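Local coordinates for protein dTDP-4-dehydrorhamnose reductase (Yersinia enterocolitica, PDB 5U9C) that probably catalyses the NADPH-dependent reduction of dTDP-4-dehydro-beta-L-rhamnose to dTDP-beta-L-rhamnose, a step in making this activated sugar, at residues D[188-192]-D[256-262]; D[226-230]-D[241-245]; D[217-223]-D[276-282]; D[117-121]-D[213-217]; D[79-84]-D[133-137]. All coordinates share one frame; numbering follows the deposited sequence.

Contact 1. Residues D[188-192]-D[256-262]; sequences DRLGS and RPYSEGI
L190 binds the 256-262 segment with both of its backbone polar groups. Its N gives a hydrogen bond to Y258 O at 2.9 Å, and its O accepts from E260 N. L190 O also receives a C-H contact from S259 CA and a bond from a water that donates to P257 O. A second water accepts from S192 N and donates to E260 O.

Among the side chains, R189 does most of the reaching. The bend at chi2 (-68°) turns its chain along the partner, bringing CD to 3.1 Å from P257 O. Its guanidinium and the Y258 ring stand nearly at right angles (83°), with R189 NH1 3.7 Å from Y258 CD1. The same NH1 bonds D188 O, which lies in the guanidinium plane at 2.7 Å and restrains the group's rotation. D188 OD1 offers NH1 charge alone, and OD2 bonds H246 ND1. S259 OG accepts from G261 N, an ST turn, and also bonds L116 O of its own chain.

R256 packs its CB on R189 CD and sends its guanidinium away to D70 and A254. The result is a single parallel beta bridge beside R256, seen to bind (R)-malate in this protein, though none is bound to this chain.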
# COMPACT_ATOMS: atom_id res chain seq x y z
N ASP D 188 -15.02 15.71 2.26
CA ASP D 188 -13.85 14.81 2.37
C ASP D 188 -13.27 14.25 1.07
O ASP D 188 -12.64 13.19 1.08
CB ASP D 188 -14.17 13.68 3.38
CG ASP D 188 -15.29 12.76 2.92
OD1 ASP D 188 -15.77 12.89 1.77
OD2 ASP D 188 -15.68 11.86 3.71
N ARG D 189 -13.50 14.95 -0.04
CA ARG D 189 -12.91 14.64 -1.35
C ARG D 189 -12.46 16.01 -1.89
O ARG D 189 -13.26 16.95 -1.95
CB ARG D 189 -13.89 13.96 -2.30
CG ARG D 189 -14.38 12.59 -1.83
CD ARG D 189 -13.28 11.53 -1.81
NE ARG D 189 -13.72 10.20 -1.36
CZ ARG D 189 -13.72 9.76 -0.10
NH1 ARG D 189 -13.34 10.54 0.92
NH2 ARG D 189 -14.15 8.53 0.15
N LEU D 190 -11.18 16.13 -2.24
CA LEU D 190 -10.63 17.39 -2.70
C LEU D 190 -10.29 17.38 -4.19
O LEU D 190 -10.07 16.32 -4.79
CB LEU D 190 -9.36 17.71 -1.91
CG LEU D 190 -9.46 17.68 -0.37
CD1 LEU D 190 -8.09 17.78 0.28
CD2 LEU D 190 -10.36 18.80 0.08
N GLY D 191 -10.20 18.58 -4.76
CA GLY D 191 -9.88 18.76 -6.18
C GLY D 191 -9.52 20.20 -6.45
O GLY D 191 -9.34 20.98 -5.53
N SER D 192 -9.38 20.53 -7.74
CA SER D 192 -9.09 21.87 -8.20
C SER D 192 -10.12 22.24 -9.27
O SER D 192 -10.57 21.39 -10.06
CB SER D 192 -7.69 21.90 -8.82
OG SER D 192 -6.68 21.63 -7.85
N ARG D 256 -13.67 7.54 -5.63
CA ARG D 256 -13.10 8.88 -5.80
C ARG D 256 -11.87 8.96 -4.86
O ARG D 256 -11.92 8.49 -3.73
CB ARG D 256 -14.09 9.99 -5.43
CG ARG D 256 -15.42 10.05 -6.20
CD ARG D 256 -15.23 10.12 -7.69
NE ARG D 256 -16.38 10.69 -8.39
CZ ARG D 256 -17.51 10.05 -8.69
NH1 ARG D 256 -18.45 10.71 -9.35
NH2 ARG D 256 -17.73 8.80 -8.32
N PRO D 257 -10.77 9.56 -5.32
CA PRO D 257 -9.58 9.64 -4.45
C PRO D 257 -9.76 10.71 -3.37
O PRO D 257 -10.67 11.53 -3.47
CB PRO D 257 -8.47 10.05 -5.42
CG PRO D 257 -9.18 10.81 -6.50
CD PRO D 257 -10.58 10.28 -6.59
N TYR D 258 -8.93 10.68 -2.33
CA TYR D 258 -8.99 11.71 -1.30
C TYR D 258 -8.74 13.06 -1.95
O TYR D 258 -9.31 14.07 -1.53
CB TYR D 258 -8.03 11.42 -0.14
CG TYR D 258 -8.44 10.17 0.63
CD1 TYR D 258 -9.70 10.09 1.23
CD2 TYR D 258 -7.58 9.07 0.77
CE1 TYR D 258 -10.10 8.97 1.93
CE2 TYR D 258 -7.98 7.94 1.47
CZ TYR D 258 -9.25 7.90 2.05
OH TYR D 258 -9.69 6.81 2.76
N SER D 259 -7.89 13.07 -2.98
CA SER D 259 -7.68 14.27 -3.74
C SER D 259 -7.31 14.03 -5.19
O SER D 259 -6.54 13.09 -5.51
CB SER D 259 -6.59 15.13 -3.13
OG SER D 259 -6.47 16.33 -3.86
N GLU D 260 -7.90 14.85 -6.06
CA GLU D 260 -7.51 14.86 -7.47
C GLU D 260 -7.02 16.28 -7.82
O GLU D 260 -7.03 16.69 -8.98
CB GLU D 260 -8.59 14.37 -8.40
CG GLU D 260 -9.91 15.12 -8.33
CD GLU D 260 -10.83 14.72 -9.47
OE1 GLU D 260 -12.00 14.41 -9.19
OE2 GLU D 260 -10.38 14.68 -10.66
N GLY D 261 -6.57 17.00 -6.81
CA GLY D 261 -6.03 18.32 -7.04
C GLY D 261 -4.85 18.29 -8.02
O GLY D 261 -4.04 17.36 -8.01
N ILE D 262 -4.81 19.27 -8.91
CA ILE D 262 -3.71 19.42 -9.86
C ILE D 262 -3.13 20.84 -9.83
O ILE D 262 -3.84 21.81 -9.57
CB ILE D 262 -4.10 19.08 -11.30
CG1 ILE D 262 -5.40 19.77 -11.71
CG2 ILE D 262 -4.24 17.57 -11.47
CD1 ILE D 262 -5.64 19.71 -13.21
O HOH W 1 -11.27 13.88 -4.90
O HOH W 2 -9.04 18.39 -9.69
O HOH W 3 -4.20 21.53 -6.45

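Contact 2. Residues D[226-230]-D[241-245]; sequences FDIAC and DIIPV
F226 and P244 pack ring on ring between helix 226-230 and strand 241-245. P244 CB sits almost exactly above the middle of the F226 ring, 3.6 Å from its centroid and 10° off the normal, a CH-pi contact. C230 SG lies on the opposite face of the ring, nearer its rim, one helical turn on. Swinging CG anti to the backbone nitrogen (chi1 171°) carries the ring out to the strand, where its CE1 meets P244 CD at 3.6 Å.

The aliphatic contacts centre on I242. Its CG2 branch touches three residues of the helix: F226 CE1, A229 CB at 3.9 Å, and C230 SG. The CD1 end reaches further along, to 3.4 Å from A229 O and close to C230 CA.

At the ring's rim I242 O lies in the F226 plane, 3.6 Å from CE1. The two segment axes run antiparallel (174°) and 8.8 Å apart. With no hydrogen bond across it, the contact depends on shape and dispersion: helix and strand are held by carbon and sulfur surfaces, while the backbone of 241-245 bonds to the neighbouring strand 182-186.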
# COMPACT_ATOMS: atom_id res chain seq x y z
N PHE D 226 -17.58 21.22 -0.57
CA PHE D 226 -18.10 21.99 0.54
C PHE D 226 -17.54 23.40 0.54
O PHE D 226 -18.28 24.37 0.76
CB PHE D 226 -17.82 21.28 1.89
CG PHE D 226 -18.14 22.12 3.09
CD1 PHE D 226 -19.48 22.40 3.41
CD2 PHE D 226 -17.13 22.61 3.91
CE1 PHE D 226 -19.78 23.18 4.53
CE2 PHE D 226 -17.43 23.39 5.03
CZ PHE D 226 -18.76 23.68 5.34
N ASP D 227 -16.23 23.52 0.31
CA ASP D 227 -15.56 24.83 0.24
C ASP D 227 -16.17 25.66 -0.89
O ASP D 227 -16.42 26.86 -0.74
CB ASP D 227 -14.05 24.70 -0.04
CG ASP D 227 -13.29 24.06 1.09
OD1 ASP D 227 -13.58 24.33 2.26
OD2 ASP D 227 -12.34 23.30 0.79
N ILE D 228 -16.39 25.01 -2.03
CA ILE D 228 -16.97 25.68 -3.19
C ILE D 228 -18.41 26.13 -2.89
O ILE D 228 -18.80 27.27 -3.22
CB ILE D 228 -16.92 24.76 -4.43
CG1 ILE D 228 -15.46 24.51 -4.83
CG2 ILE D 228 -17.70 25.38 -5.59
CD1 ILE D 228 -15.28 23.43 -5.90
N ALA D 229 -19.20 25.26 -2.27
CA ALA D 229 -20.60 25.63 -1.96
C ALA D 229 -20.62 26.82 -1.00
O ALA D 229 -21.40 27.75 -1.20
CB ALA D 229 -21.36 24.46 -1.38
N CYS D 230 -19.74 26.82 0.00
CA CYS D 230 -19.67 27.94 0.96
C CYS D 230 -19.32 29.26 0.27
O CYS D 230 -19.90 30.30 0.58
CB CYS D 230 -18.65 27.65 2.07
SG CYS D 230 -19.16 26.34 3.22
N ASP D 241 -28.47 26.93 5.64
CA ASP D 241 -27.27 26.25 6.12
C ASP D 241 -26.57 25.52 4.98
O ASP D 241 -27.22 24.93 4.13
CB ASP D 241 -27.66 25.21 7.19
CG ASP D 241 -28.36 25.85 8.39
OD1 ASP D 241 -27.97 26.96 8.79
OD2 ASP D 241 -29.27 25.22 8.94
N ILE D 242 -25.24 25.58 4.96
CA ILE D 242 -24.44 24.78 4.01
C ILE D 242 -23.77 23.77 4.96
O ILE D 242 -22.97 24.14 5.81
CB ILE D 242 -23.46 25.60 3.18
CG1 ILE D 242 -24.24 26.58 2.32
CG2 ILE D 242 -22.65 24.65 2.29
CD1 ILE D 242 -23.42 27.54 1.53
N ILE D 243 -24.12 22.50 4.79
CA ILE D 243 -23.72 21.43 5.69
C ILE D 243 -22.62 20.56 5.07
O ILE D 243 -22.82 20.03 3.98
CB ILE D 243 -24.98 20.54 5.97
CG1 ILE D 243 -26.12 21.39 6.58
CG2 ILE D 243 -24.66 19.35 6.88
CD1 ILE D 243 -27.45 20.64 6.76
N PRO D 244 -21.48 20.40 5.78
CA PRO D 244 -20.42 19.52 5.26
C PRO D 244 -20.78 18.07 5.54
O PRO D 244 -21.15 17.75 6.67
CB PRO D 244 -19.18 19.94 6.06
CG PRO D 244 -19.70 20.49 7.35
CD PRO D 244 -21.10 21.01 7.07
N VAL D 245 -20.75 17.22 4.53
CA VAL D 245 -21.04 15.82 4.73
C VAL D 245 -19.92 14.94 4.19
O VAL D 245 -19.19 15.34 3.28
CB VAL D 245 -22.37 15.39 4.08
CG1 VAL D 245 -23.51 16.19 4.68
CG2 VAL D 245 -22.34 15.56 2.56

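Contact 3. Residues D[217-223]-D[276-282]; sequences FASSGTI and PSLWKSD
P276 meets the loop first, laying CG over one face of the F217 ring, 3.9 Å from the centroid and displaced toward the rim. The same CG comes 3.4 Å from A218 O, so the proline ring fits between the phenylalanine and the following carbonyl. S277 takes part through its backbone. Its O accepts from S220 N at 2.9 Å, with the donor nearly in line with the C=O bond, while its N turns back to D282 OD2.

L278, at the N-cap position of the helix, pairs with S220 in a single parallel bridge. The second bond of that bridge runs from W279 N to S220 O at 3.1 Å.

W279 then spreads its indole beneath I223. CD1 of the isoleucine descends on one face, 3.3 Å from W279 CE3, and I223 CG2 lies over the NE1-CE2 side. The aliphatic chain of K280 backs the opposite face, and S220 O lies in plane at the indole edge. A chi1 of 76° sets the W279 CG between its backbone nitrogen and carbonyl carbon, bringing the ring under the loop.

D282 closes the segment. Its OD2 takes S219 OG on the anti lone pair, at a short 2.5 Å, and S277 N on the syn one, so a single oxygen ties the loop to the helix start.

Around this, F217 packs on helix 196-209 and I223 rests on I228 of helix 225-235. Through W279, which touches I193 and A231, helix 279-288 sits against strand 190-195 and helix 225-235.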
# COMPACT_ATOMS: atom_id res chain seq x y z
N PHE D 217 -4.16 22.60 -16.35
CA PHE D 217 -4.77 23.92 -16.39
C PHE D 217 -5.88 23.99 -15.35
O PHE D 217 -6.98 23.42 -15.53
CB PHE D 217 -5.28 24.27 -17.80
CG PHE D 217 -5.68 25.73 -17.95
CD1 PHE D 217 -6.91 26.16 -17.50
CD2 PHE D 217 -4.81 26.66 -18.50
CE1 PHE D 217 -7.28 27.48 -17.61
CE2 PHE D 217 -5.18 27.99 -18.61
CZ PHE D 217 -6.42 28.40 -18.16
N ALA D 218 -5.59 24.67 -14.24
CA ALA D 218 -6.55 24.81 -13.14
C ALA D 218 -6.22 25.99 -12.23
O ALA D 218 -5.05 26.39 -12.11
CB ALA D 218 -6.56 23.54 -12.30
N SER D 219 -7.26 26.51 -11.58
CA SER D 219 -7.08 27.58 -10.62
C SER D 219 -6.26 27.05 -9.44
O SER D 219 -6.28 25.84 -9.14
CB SER D 219 -8.44 28.09 -10.12
OG SER D 219 -9.24 28.57 -11.18
N SER D 220 -5.55 27.95 -8.78
CA SER D 220 -4.72 27.59 -7.64
C SER D 220 -5.59 27.28 -6.42
O SER D 220 -6.47 28.07 -6.07
CB SER D 220 -3.76 28.75 -7.33
OG SER D 220 -2.97 28.48 -6.19
N GLY D 221 -5.35 26.13 -5.80
CA GLY D 221 -6.11 25.75 -4.61
C GLY D 221 -6.61 24.32 -4.70
O GLY D 221 -7.06 23.88 -5.77
N THR D 222 -6.49 23.60 -3.59
CA THR D 222 -6.98 22.22 -3.46
C THR D 222 -8.09 22.34 -2.45
O THR D 222 -7.83 22.53 -1.27
CB THR D 222 -5.86 21.29 -2.99
OG1 THR D 222 -4.80 21.37 -3.93
CG2 THR D 222 -6.34 19.86 -2.93
N ILE D 223 -9.32 22.17 -2.92
CA ILE D 223 -10.52 22.42 -2.13
C ILE D 223 -11.58 21.34 -2.29
O ILE D 223 -11.50 20.52 -3.19
CB ILE D 223 -11.13 23.77 -2.58
CG1 ILE D 223 -11.34 23.73 -4.10
CG2 ILE D 223 -10.19 24.89 -2.18
CD1 ILE D 223 -11.80 24.98 -4.75
N PRO D 276 -4.77 30.84 -15.33
CA PRO D 276 -5.81 30.86 -14.32
C PRO D 276 -5.31 31.68 -13.14
O PRO D 276 -4.13 32.04 -13.08
CB PRO D 276 -5.97 29.40 -13.91
CG PRO D 276 -4.91 28.64 -14.63
CD PRO D 276 -3.97 29.61 -15.24
N SER D 277 -6.18 31.92 -12.18
CA SER D 277 -5.82 32.71 -11.01
C SER D 277 -6.13 31.89 -9.73
O SER D 277 -6.01 30.65 -9.73
CB SER D 277 -6.56 34.05 -11.09
OG SER D 277 -6.30 34.88 -9.98
N LEU D 278 -6.51 32.55 -8.65
CA LEU D 278 -6.86 31.89 -7.39
C LEU D 278 -8.28 31.32 -7.53
O LEU D 278 -9.13 31.93 -8.20
CB LEU D 278 -6.77 32.86 -6.23
CG LEU D 278 -5.41 33.54 -6.03
CD1 LEU D 278 -5.49 34.66 -4.98
CD2 LEU D 278 -4.31 32.54 -5.66
N TRP D 279 -8.54 30.16 -6.94
CA TRP D 279 -9.88 29.52 -7.08
C TRP D 279 -11.05 30.43 -6.69
O TRP D 279 -12.01 30.51 -7.42
CB TRP D 279 -9.95 28.17 -6.34
CG TRP D 279 -10.09 28.25 -4.86
CD1 TRP D 279 -9.09 28.38 -3.94
CD2 TRP D 279 -11.31 28.24 -4.13
NE1 TRP D 279 -9.62 28.41 -2.68
CE2 TRP D 279 -10.98 28.31 -2.76
CE3 TRP D 279 -12.67 28.15 -4.50
CZ2 TRP D 279 -11.95 28.32 -1.75
CZ3 TRP D 279 -13.63 28.13 -3.49
CH2 TRP D 279 -13.26 28.22 -2.13
N LYS D 280 -10.94 31.15 -5.57
CA LYS D 280 -12.02 32.05 -5.14
C LYS D 280 -12.31 33.16 -6.12
O LYS D 280 -13.48 33.47 -6.37
CB LYS D 280 -11.78 32.65 -3.75
CG LYS D 280 -12.19 31.74 -2.61
CD LYS D 280 -12.20 32.50 -1.29
CE LYS D 280 -12.77 31.64 -0.18
NZ LYS D 280 -12.88 32.42 1.08
N SER D 281 -11.27 33.75 -6.70
CA SER D 281 -11.45 34.83 -7.69
C SER D 281 -12.06 34.28 -8.97
O SER D 281 -12.94 34.90 -9.52
CB SER D 281 -10.12 35.48 -8.07
OG SER D 281 -9.39 35.83 -6.92
N ASP D 282 -11.55 33.15 -9.46
CA ASP D 282 -12.07 32.55 -10.70
C ASP D 282 -13.54 32.11 -10.53
O ASP D 282 -14.36 32.30 -11.44
CB ASP D 282 -11.17 31.40 -11.19
CG ASP D 282 -9.77 31.87 -11.58
OD1 ASP D 282 -9.60 33.07 -11.89
OD2 ASP D 282 -8.83 31.04 -11.60

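Contact 4. Residues D[117-121]-D[213-217]; sequences SYNEL and GTLHF
E120 and H216 lie stacked, their side chains sliding past one another in opposite directions with carboxylate and imidazole planes only 18° apart. The methylene CG of the glutamate stands over one face of the ring, 4.0 Å from its centroid and toward the rim on the CD2 side. A sharp bend at chi2 (90°) folds the E120 carboxylate back over the histidine, where OE2 receives H216 N at 2.9 Å. That N-H arrives from above the carboxylate plane. OE2 also passes close to L215 CA, and E120 CG lies 3.6 Å from T214 O, so the glutamate follows the strand through three residues.

The edge of the imidazole is turned to the backbone of the 117-121 segment. H216 ND1 points a weak bond at Y118 O (3.2 Å), its stronger partner being E263 O. H216 CE1 comes 3.2 Å from N119 C. N119 shapes this turn: its OD1 accepts from L121 N, an Asx turn, at 2.8 Å.

Both polar groups have further partners. S264 OG and I265 N bond the two oxygens of E120, and R153 NH1 bonds H216 NE2.

Buried as it is, the carboxylate is surrounded by donors, which would favour its charged form. For the histidine, a carbonyl at ND1 and an arginine at NE2 are consistent with a neutral ring protonated at ND1. The chemistry therefore joins the edge strand 213-217 of the central sheet to the 117-121 turn by a directional polar core in which the buried carboxylate and imidazole nitrogens have partners.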
# COMPACT_ATOMS: atom_id res chain seq x y z
N SER D 117 -1.93 16.93 -4.09
CA SER D 117 -1.88 17.65 -5.35
C SER D 117 -0.87 16.99 -6.28
O SER D 117 0.11 16.41 -5.80
CB SER D 117 -1.45 19.09 -5.09
OG SER D 117 -1.74 19.87 -6.20
N TYR D 118 -1.09 17.09 -7.59
CA TYR D 118 -0.22 16.50 -8.60
C TYR D 118 0.19 17.51 -9.69
O TYR D 118 -0.66 18.26 -10.21
CB TYR D 118 -0.94 15.31 -9.29
CG TYR D 118 -1.39 14.23 -8.33
CD1 TYR D 118 -2.63 14.30 -7.70
CD2 TYR D 118 -0.56 13.15 -8.03
CE1 TYR D 118 -3.03 13.33 -6.81
CE2 TYR D 118 -0.95 12.17 -7.12
CZ TYR D 118 -2.19 12.26 -6.53
OH TYR D 118 -2.58 11.27 -5.65
N ASN D 119 1.48 17.52 -10.04
CA ASN D 119 1.96 18.35 -11.14
C ASN D 119 2.32 17.47 -12.37
O ASN D 119 2.15 16.23 -12.32
CB ASN D 119 3.11 19.27 -10.70
CG ASN D 119 4.35 18.53 -10.31
OD1 ASN D 119 4.77 17.57 -10.99
ND2 ASN D 119 5.00 18.99 -9.23
N GLU D 120 2.77 18.10 -13.45
CA GLU D 120 3.08 17.38 -14.69
C GLU D 120 4.21 16.32 -14.58
O GLU D 120 4.31 15.45 -15.44
CB GLU D 120 3.35 18.34 -15.87
CG GLU D 120 2.19 19.26 -16.27
CD GLU D 120 2.16 20.61 -15.54
OE1 GLU D 120 2.76 20.73 -14.45
OE2 GLU D 120 1.51 21.55 -16.04
N LEU D 121 5.03 16.37 -13.53
CA LEU D 121 6.06 15.34 -13.31
C LEU D 121 5.52 14.10 -12.58
O LEU D 121 6.16 13.03 -12.62
CB LEU D 121 7.28 15.88 -12.56
CG LEU D 121 8.25 16.68 -13.39
CD1 LEU D 121 9.41 17.20 -12.53
CD2 LEU D 121 8.78 15.83 -14.55
N GLY D 213 3.06 19.29 -25.88
CA GLY D 213 3.40 18.63 -24.61
C GLY D 213 2.19 18.39 -23.73
O GLY D 213 1.09 18.23 -24.23
N THR D 214 2.41 18.33 -22.42
CA THR D 214 1.35 18.06 -21.44
C THR D 214 1.32 19.19 -20.41
O THR D 214 2.37 19.57 -19.87
CB THR D 214 1.54 16.69 -20.76
OG1 THR D 214 1.33 15.64 -21.73
CG2 THR D 214 0.53 16.47 -19.62
N LEU D 215 0.13 19.71 -20.14
CA LEU D 215 -0.07 20.78 -19.17
C LEU D 215 -1.26 20.51 -18.28
O LEU D 215 -2.20 19.83 -18.67
CB LEU D 215 -0.31 22.10 -19.88
CG LEU D 215 0.85 22.78 -20.58
CD1 LEU D 215 0.35 23.88 -21.50
CD2 LEU D 215 1.82 23.33 -19.54
N HIS D 216 -1.20 21.05 -17.07
CA HIS D 216 -2.30 21.03 -16.13
C HIS D 216 -2.85 22.45 -16.15
O HIS D 216 -2.09 23.40 -15.98
CB HIS D 216 -1.75 20.75 -14.74
CG HIS D 216 -1.35 19.33 -14.53
ND1 HIS D 216 -1.00 18.84 -13.29
CD2 HIS D 216 -1.36 18.27 -15.37
CE1 HIS D 216 -0.74 17.55 -13.40
NE2 HIS D 216 -0.93 17.18 -14.65
N PHE D 217 -4.16 22.60 -16.35
CA PHE D 217 -4.77 23.92 -16.39
C PHE D 217 -5.88 23.99 -15.35
O PHE D 217 -6.98 23.42 -15.53
CB PHE D 217 -5.28 24.27 -17.80
CG PHE D 217 -5.68 25.73 -17.95
CD1 PHE D 217 -6.91 26.16 -17.50
CD2 PHE D 217 -4.81 26.66 -18.50
CE1 PHE D 217 -7.28 27.48 -17.61
CE2 PHE D 217 -5.18 27.99 -18.61
CZ PHE D 217 -6.42 28.40 -18.16

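Contact 5. Residues D[79-84]-D[133-137]; sequences AGIYNH and SKLIG
N83 and S133 share the one direct hydrogen bond between segments 79-84 and 133-137: N83 ND2 to S133 OG, 3.0 Å and 166° at the hydrogen, with the hydroxyl in the amide plane. Beside it S133 CB presses on A79 O at 3.4 Å. H84 turns a ring face to I136, whose CG2 lies 3.4 Å from H84 CG and whose CG1 sits toward the rim above the same face; I136 is deposited in two conformers, so the detail of that CH-pi contact is less certain. G137, without a side chain, lets N83 O approach to 3.8 Å from its CA. The crossing is close, 8.3 Å between segment axes at -38°.

The second shell fixes the polar pair. N83 OD1 accepts from E66 N, holding the amide's orientation, while S133 OG also bonds Y130 O of its own helix. With S133 chi1 at 71°, the hydroxyl lies between its backbone nitrogen and carbonyl carbon, directed at N83. K134 NZ, bonded to L104 O, holds a water at 2.9 Å that weakly reaches N83 O. Y130 and K134 have the YxxxK spacing of short-chain dehydrogenases.

Helices 76-97 and 129-144 pack side by side in the Rossmann-type fold, following strands 59-62 and 100-106 of the parallel sheet. L121 and Y266 of a neighbouring subunit lie against A79, I136 and H84.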
# COMPACT_ATOMS: atom_id res chain seq x y z
N ALA D 79 -16.67 3.31 -21.48
CA ALA D 79 -15.51 4.17 -21.19
C ALA D 79 -14.36 3.89 -22.17
O ALA D 79 -13.71 4.82 -22.69
CB ALA D 79 -15.04 3.93 -19.76
N GLY D 80 -14.09 2.61 -22.40
CA GLY D 80 -13.02 2.19 -23.29
C GLY D 80 -13.26 2.60 -24.73
O GLY D 80 -12.41 3.21 -25.36
N ILE D 81 -14.43 2.27 -25.25
CA ILE D 81 -14.76 2.61 -26.62
C ILE D 81 -14.75 4.11 -26.88
O ILE D 81 -14.14 4.57 -27.85
CB ILE D 81 -16.14 2.06 -26.99
CG1 ILE D 81 -16.11 0.52 -26.95
CG2 ILE D 81 -16.55 2.56 -28.38
CD1 ILE D 81 -17.45 -0.15 -27.02
N TYR D 82 -15.40 4.86 -26.00
CA TYR D 82 -15.54 6.31 -26.19
C TYR D 82 -14.30 7.13 -25.92
O TYR D 82 -14.05 8.11 -26.63
CB TYR D 82 -16.64 6.85 -25.28
CG TYR D 82 -18.06 6.65 -25.74
CD1 TYR D 82 -18.54 5.40 -26.11
CD2 TYR D 82 -18.97 7.71 -25.70
CE1 TYR D 82 -19.87 5.20 -26.49
CE2 TYR D 82 -20.30 7.53 -26.08
CZ TYR D 82 -20.75 6.28 -26.47
OH TYR D 82 -22.07 6.12 -26.85
N ASN D 83 -13.56 6.77 -24.88
CA ASN D 83 -12.40 7.56 -24.46
C ASN D 83 -11.08 7.02 -24.94
O ASN D 83 -10.12 7.79 -25.12
CB ASN D 83 -12.40 7.72 -22.92
CG ASN D 83 -13.65 8.43 -22.42
OD1 ASN D 83 -14.35 9.09 -23.19
ND2 ASN D 83 -13.96 8.28 -21.12
N HIS D 84 -11.00 5.70 -25.12
CA HIS D 84 -9.76 5.10 -25.60
C HIS D 84 -9.79 4.76 -27.08
O HIS D 84 -9.04 5.34 -27.85
CB HIS D 84 -9.36 3.89 -24.78
CG HIS D 84 -8.18 3.17 -25.34
ND1 HIS D 84 -8.06 1.80 -25.28
CD2 HIS D 84 -7.13 3.61 -26.07
CE1 HIS D 84 -6.93 1.43 -25.88
NE2 HIS D 84 -6.36 2.51 -26.38
N SER D 133 -9.47 5.17 -18.66
CA SER D 133 -9.81 5.39 -20.07
C SER D 133 -9.21 6.68 -20.63
O SER D 133 -8.75 6.72 -21.77
CB SER D 133 -11.33 5.35 -20.29
OG SER D 133 -12.02 6.48 -19.74
N LYS D 134 -9.20 7.73 -19.82
CA LYS D 134 -8.59 9.00 -20.21
C LYS D 134 -7.07 8.87 -20.34
O LYS D 134 -6.46 9.41 -21.30
CB LYS D 134 -8.93 10.12 -19.22
CG LYS D 134 -10.42 10.51 -19.16
CD LYS D 134 -11.01 11.04 -20.46
CE LYS D 134 -10.34 12.31 -20.95
NZ LYS D 134 -11.00 12.90 -22.13
N LEU D 135 -6.46 8.16 -19.39
CA LEU D 135 -5.00 7.98 -19.38
C LEU D 135 -4.52 7.18 -20.58
O LEU D 135 -3.52 7.51 -21.18
CB LEU D 135 -4.55 7.29 -18.10
CG LEU D 135 -3.05 7.00 -18.00
CD1 LEU D 135 -2.24 8.28 -18.14
CD2 LEU D 135 -2.74 6.31 -16.68
N ILE D 136 -5.20 6.09 -20.91
CA ILE D 136 -4.75 5.31 -22.05
C ILE D 136 -5.02 6.14 -23.34
O ILE D 136 -4.25 6.06 -24.31
CB ILE D 136 -5.35 3.88 -22.08
CG1 ILE D 136 -4.69 3.02 -23.17
CG2 ILE D 136 -6.85 3.91 -22.25
CD1 ILE D 136 -3.24 2.66 -22.92
N GLY D 137 -6.07 6.98 -23.33
CA GLY D 137 -6.34 7.86 -24.47
C GLY D 137 -5.14 8.80 -24.62
O GLY D 137 -4.67 9.05 -25.75
O HOH W 4 -11.44 10.81 -24.07

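Contacts 1, 3 and 4 form a connected group. Contact 1 touches contact 3 where G191 N meets I223 O (2.8 Å) and contact 4 where G261 O meets Y118 N (3.0 Å); F217 belongs to both contacts 3 and 4. Contact 2 is nested in the loops closed by contacts 1 and 3, touching the latter through I228 and I223. Contact 5 stands apart, about 32 Å between centres from contact 2 and on the far side of the chain's centre from contact 3. Of the (R)-malate-binding residues, R256 is in contact 1, and the A229 side chain of contact 2 is about 4 Å from that of F168; no malate is bound to this chain.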